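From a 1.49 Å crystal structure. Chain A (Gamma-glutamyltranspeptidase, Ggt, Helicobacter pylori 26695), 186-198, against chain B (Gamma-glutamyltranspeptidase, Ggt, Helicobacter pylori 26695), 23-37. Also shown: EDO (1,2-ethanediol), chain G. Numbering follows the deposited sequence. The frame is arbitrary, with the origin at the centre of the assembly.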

# COMPACT_ATOMS: atom_id res chain seq x y z
N ARG A 186 -9.99 5.76 20.11
CA ARG A 186 -8.89 6.56 19.58
C ARG A 186 -9.39 7.95 19.19
O ARG A 186 -8.79 8.95 19.56
CB ARG A 186 -8.24 5.87 18.38
CG ARG A 186 -7.72 4.47 18.69
CD ARG A 186 -7.08 3.83 17.46
NE ARG A 186 -5.85 4.51 17.11
CZ ARG A 186 -5.45 4.80 15.87
NH1 ARG A 186 -6.19 4.50 14.80
NH2 ARG A 186 -4.29 5.42 15.70
N PHE A 187 -10.52 8.00 18.47
CA PHE A 187 -11.12 9.28 18.07
C PHE A 187 -11.42 10.16 19.28
O PHE A 187 -11.24 11.37 19.23
CB PHE A 187 -12.46 9.07 17.36
CG PHE A 187 -12.37 8.44 16.00
CD1 PHE A 187 -11.39 8.78 15.08
CD2 PHE A 187 -13.36 7.55 15.61
CE1 PHE A 187 -11.39 8.20 13.82
CE2 PHE A 187 -13.35 6.98 14.36
CZ PHE A 187 -12.37 7.31 13.47
N LEU A 188 -11.88 9.54 20.36
CA LEU A 188 -12.30 10.28 21.54
C LEU A 188 -11.14 10.96 22.27
O LEU A 188 -11.37 11.78 23.17
CB LEU A 188 -13.10 9.37 22.50
CG LEU A 188 -14.54 9.08 22.08
CD1 LEU A 188 -15.09 7.87 22.79
CD2 LEU A 188 -15.45 10.31 22.31
N LYS A 189 -9.90 10.63 21.90
CA LYS A 189 -8.74 11.35 22.42
C LYS A 189 -8.54 12.75 21.84
O LYS A 189 -7.76 13.54 22.41
CB LYS A 189 -7.47 10.54 22.17
CG LYS A 189 -7.42 9.19 22.85
CD LYS A 189 -6.11 8.50 22.53
CE LYS A 189 -6.01 7.13 23.12
NZ LYS A 189 -4.60 6.62 23.02
N TYR A 190 -9.20 13.06 20.71
CA TYR A 190 -8.94 14.28 19.94
C TYR A 190 -10.21 15.08 19.71
O TYR A 190 -11.19 14.56 19.17
CB TYR A 190 -8.23 13.93 18.61
CG TYR A 190 -7.04 13.06 18.92
CD1 TYR A 190 -5.95 13.58 19.60
CD2 TYR A 190 -7.06 11.71 18.63
CE1 TYR A 190 -4.89 12.78 19.96
CE2 TYR A 190 -6.00 10.90 18.99
CZ TYR A 190 -4.93 11.44 19.65
OH TYR A 190 -3.89 10.62 20.01
N SER A 191 -10.20 16.33 20.16
CA SER A 191 -11.36 17.21 19.98
C SER A 191 -11.72 17.36 18.50
O SER A 191 -12.89 17.41 18.18
CB SER A 191 -11.15 18.58 20.64
OG SER A 191 -9.97 19.19 20.19
N SER A 192 -10.73 17.42 17.61
CA SER A 192 -10.99 17.51 16.18
C SER A 192 -11.78 16.31 15.65
O SER A 192 -12.82 16.49 15.02
CB SER A 192 -9.67 17.65 15.43
OG SER A 192 -8.85 16.52 15.70
N SER A 193 -11.33 15.10 15.97
CA SER A 193 -11.99 13.89 15.51
C SER A 193 -13.36 13.65 16.14
O SER A 193 -14.24 13.04 15.53
CB SER A 193 -11.09 12.68 15.74
OG SER A 193 -9.89 12.83 15.01
N LYS A 194 -13.55 14.14 17.37
CA LYS A 194 -14.86 14.11 18.01
C LYS A 194 -15.91 14.90 17.22
O LYS A 194 -17.10 14.57 17.28
CB LYS A 194 -14.78 14.60 19.45
CG LYS A 194 -14.07 13.61 20.35
CD LYS A 194 -13.81 14.14 21.76
CE LYS A 194 -15.11 14.40 22.52
NZ LYS A 194 -14.83 14.78 23.94
N LYS A 195 -15.47 15.94 16.51
CA LYS A 195 -16.37 16.73 15.65
C LYS A 195 -16.79 15.95 14.41
O LYS A 195 -17.96 15.97 14.02
CB LYS A 195 -15.70 18.04 15.21
CG LYS A 195 -15.36 18.99 16.35
CD LYS A 195 -14.78 20.30 15.83
CE LYS A 195 -14.33 21.22 16.97
NZ LYS A 195 -13.69 22.48 16.49
N TYR A 196 -15.82 15.27 13.80
CA TYR A 196 -16.01 14.70 12.47
C TYR A 196 -16.52 13.26 12.44
O TYR A 196 -17.15 12.86 11.46
CB TYR A 196 -14.70 14.75 11.69
CG TYR A 196 -14.14 16.13 11.48
CD1 TYR A 196 -14.93 17.16 10.97
CD2 TYR A 196 -12.79 16.41 11.75
CE1 TYR A 196 -14.42 18.43 10.75
CE2 TYR A 196 -12.26 17.67 11.54
CZ TYR A 196 -13.09 18.67 11.03
OH TYR A 196 -12.57 19.90 10.80
N PHE A 197 -16.24 12.49 13.49
CA PHE A 197 -16.54 11.05 13.45
C PHE A 197 -17.61 10.61 14.44
O PHE A 197 -17.78 9.42 14.69
CB PHE A 197 -15.24 10.26 13.58
CG PHE A 197 -14.35 10.44 12.39
CD1 PHE A 197 -14.63 9.76 11.21
CD2 PHE A 197 -13.31 11.36 12.41
CE1 PHE A 197 -13.84 9.95 10.09
CE2 PHE A 197 -12.53 11.57 11.28
CZ PHE A 197 -12.80 10.87 10.12
N PHE A 198 -18.34 11.58 14.98
CA PHE A 198 -19.53 11.34 15.78
C PHE A 198 -20.65 12.27 15.31
O PHE A 198 -20.38 13.34 14.74
CB PHE A 198 -19.23 11.60 17.26
CG PHE A 198 -18.21 10.65 17.83
CD1 PHE A 198 -18.60 9.44 18.39
CD2 PHE A 198 -16.85 10.94 17.77
CE1 PHE A 198 -17.65 8.54 18.89
CE2 PHE A 198 -15.91 10.04 18.27
CZ PHE A 198 -16.31 8.85 18.83
N SER B 23 -5.74 1.82 10.40
CA SER B 23 -7.11 2.17 10.14
C SER B 23 -7.42 3.51 10.83
O SER B 23 -7.31 3.63 12.06
CB SER B 23 -8.04 1.08 10.66
OG SER B 23 -9.38 1.36 10.33
N TYR B 24 -7.80 4.50 10.02
CA TYR B 24 -8.04 5.88 10.45
C TYR B 24 -6.76 6.60 10.92
O TYR B 24 -6.82 7.61 11.62
CB TYR B 24 -9.17 5.99 11.48
CG TYR B 24 -10.47 5.40 10.98
CD1 TYR B 24 -11.32 6.12 10.14
CD2 TYR B 24 -10.86 4.11 11.33
CE1 TYR B 24 -12.50 5.59 9.67
CE2 TYR B 24 -12.04 3.57 10.87
CZ TYR B 24 -12.85 4.31 10.04
OH TYR B 24 -14.01 3.78 9.56
N GLY B 25 -5.62 6.09 10.49
CA GLY B 25 -4.34 6.75 10.69
C GLY B 25 -4.05 6.92 12.17
O GLY B 25 -4.18 5.96 12.96
N SER B 26 -3.67 8.14 12.54
CA SER B 26 -3.36 8.48 13.92
C SER B 26 -4.61 8.70 14.77
O SER B 26 -4.51 8.94 15.97
CB SER B 26 -2.54 9.76 13.96
OG SER B 26 -3.35 10.89 13.68
N ALA B 27 -5.78 8.63 14.12
CA ALA B 27 -7.08 8.94 14.72
C ALA B 27 -7.30 10.43 15.03
O ALA B 27 -8.38 10.79 15.51
CB ALA B 27 -7.34 8.08 15.95
N ALA B 28 -6.31 11.28 14.75
CA ALA B 28 -6.41 12.73 14.98
C ALA B 28 -6.63 13.44 13.66
O ALA B 28 -5.90 13.21 12.68
CB ALA B 28 -5.15 13.27 15.64
N SER B 29 -7.63 14.32 13.64
CA SER B 29 -7.95 15.10 12.47
C SER B 29 -7.38 16.51 12.60
O SER B 29 -7.12 16.98 13.71
CB SER B 29 -9.47 15.20 12.31
OG SER B 29 -10.08 13.93 12.24
N ILE B 30 -7.20 17.19 11.47
CA ILE B 30 -6.85 18.61 11.49
C ILE B 30 -8.13 19.45 11.62
O ILE B 30 -8.97 19.47 10.72
CB ILE B 30 -6.01 19.02 10.26
CG1 ILE B 30 -4.64 18.33 10.30
CG2 ILE B 30 -5.83 20.55 10.20
CD1 ILE B 30 -3.74 18.72 11.47
N ASP B 31 -8.27 20.09 12.78
CA ASP B 31 -9.48 20.87 13.08
C ASP B 31 -9.66 21.98 12.06
O ASP B 31 -8.75 22.79 11.82
CB ASP B 31 -9.44 21.42 14.50
CG ASP B 31 -10.83 21.69 15.08
OD1 ASP B 31 -11.82 21.63 14.35
OD2 ASP B 31 -10.92 21.95 16.29
N GLY B 32 -10.83 22.01 11.43
CA GLY B 32 -11.14 22.98 10.40
C GLY B 32 -10.94 22.47 8.98
O GLY B 32 -11.50 23.05 8.05
N ALA B 33 -10.16 21.40 8.82
CA ALA B 33 -9.83 20.86 7.49
C ALA B 33 -10.51 19.52 7.15
O ALA B 33 -10.52 19.10 6.00
CB ALA B 33 -8.32 20.74 7.33
N GLY B 34 -11.05 18.84 8.15
CA GLY B 34 -11.87 17.65 7.89
C GLY B 34 -11.16 16.37 7.46
O GLY B 34 -11.81 15.45 6.98
N PHE B 35 -9.84 16.30 7.64
CA PHE B 35 -9.11 15.08 7.28
C PHE B 35 -8.29 14.50 8.43
O PHE B 35 -7.83 15.22 9.32
CB PHE B 35 -8.23 15.30 6.03
CG PHE B 35 -7.04 16.18 6.26
CD1 PHE B 35 -5.83 15.65 6.68
CD2 PHE B 35 -7.11 17.56 6.03
CE1 PHE B 35 -4.72 16.46 6.88
CE2 PHE B 35 -6.02 18.36 6.23
CZ PHE B 35 -4.82 17.82 6.66
N LEU B 36 -8.13 13.18 8.40
CA LEU B 36 -7.32 12.47 9.38
C LEU B 36 -5.84 12.51 9.05
O LEU B 36 -5.44 12.39 7.89
CB LEU B 36 -7.75 11.00 9.46
CG LEU B 36 -9.03 10.72 10.23
CD1 LEU B 36 -9.66 9.41 9.80
CD2 LEU B 36 -8.79 10.76 11.74
N LEU B 37 -5.02 12.69 10.08
CA LEU B 37 -3.56 12.57 9.96
C LEU B 37 -3.12 11.10 9.91
O LEU B 37 -3.69 10.23 10.57
CB LEU B 37 -2.89 13.23 11.16
CG LEU B 37 -3.00 14.74 11.17
CD1 LEU B 37 -2.74 15.24 12.59
CD2 LEU B 37 -2.04 15.38 10.15
C1 EDO G . -17.31 6.07 16.38
O1 EDO G . -18.05 5.41 17.41
C2 EDO G . -18.20 6.23 15.17
O2 EDO G . -19.16 7.26 15.35

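R186(A) opens the contact. Its guanidinium grips one backbone carbonyl with two nitrogens: NH2 of R186(A) donates to O of G25(B) at 2.8 Å, and NH1 of R186(A) donates to the same oxygen at 3.1 Å. That oxygen lies near the guanidinium plane, where the N-H bonds point. It belongs to a type II' turn running from Y24(B) to A27(B).

F187(A) starts out away from chain B, but its ring returns to it. The ring edge meets the face of Y24(B), with centroids 5.2 Å apart and planes at 74°. A type I turn then leads to Y190(A). CB of A28(B) sits over the face of the Y190(A) ring, 3.9 Å from its centroid, in a CH-pi contact.

Two serines in succession bind backbone carbonyls of chain B. OG of S192(A) donates to O of S29(B) at 2.7 Å. OG of S193(A) donates to O of A27(B) at 2.6 Å and accepts from OG of S29(B) at 3.0 Å. The S193(A) hydroxyl thus acts as both donor and acceptor.

K195(A) extends its side chain, with chi1 m and chi2 to chi4 t, to reach D31(B). The salt bridge is 2.8 Å from NZ of K195(A) to OD2 of D31(B). A weak hydrogen bond joins the same NZ to OD1 of D31(B) at 3.0 Å.

Y196(A) uses both its hydroxyl and its ring. Its OH accepts from N of G32(B) at 2.8 Å and, weakly, from N of G34(B) at 3.2 Å. CA of G34(B) lies over the ring face, 3.8 Å from the Y196(A) centroid. Positive phi at G34(B) favours glycine.

F197(A) ends the contact with an apolar approach, CZ of F197(A) to CD1 of L36(B) at 3.5 Å. Its carbonyl O accepts a 2.6 Å hydrogen bond from O2 of the ethanediol, probably from the crystallisation liquor.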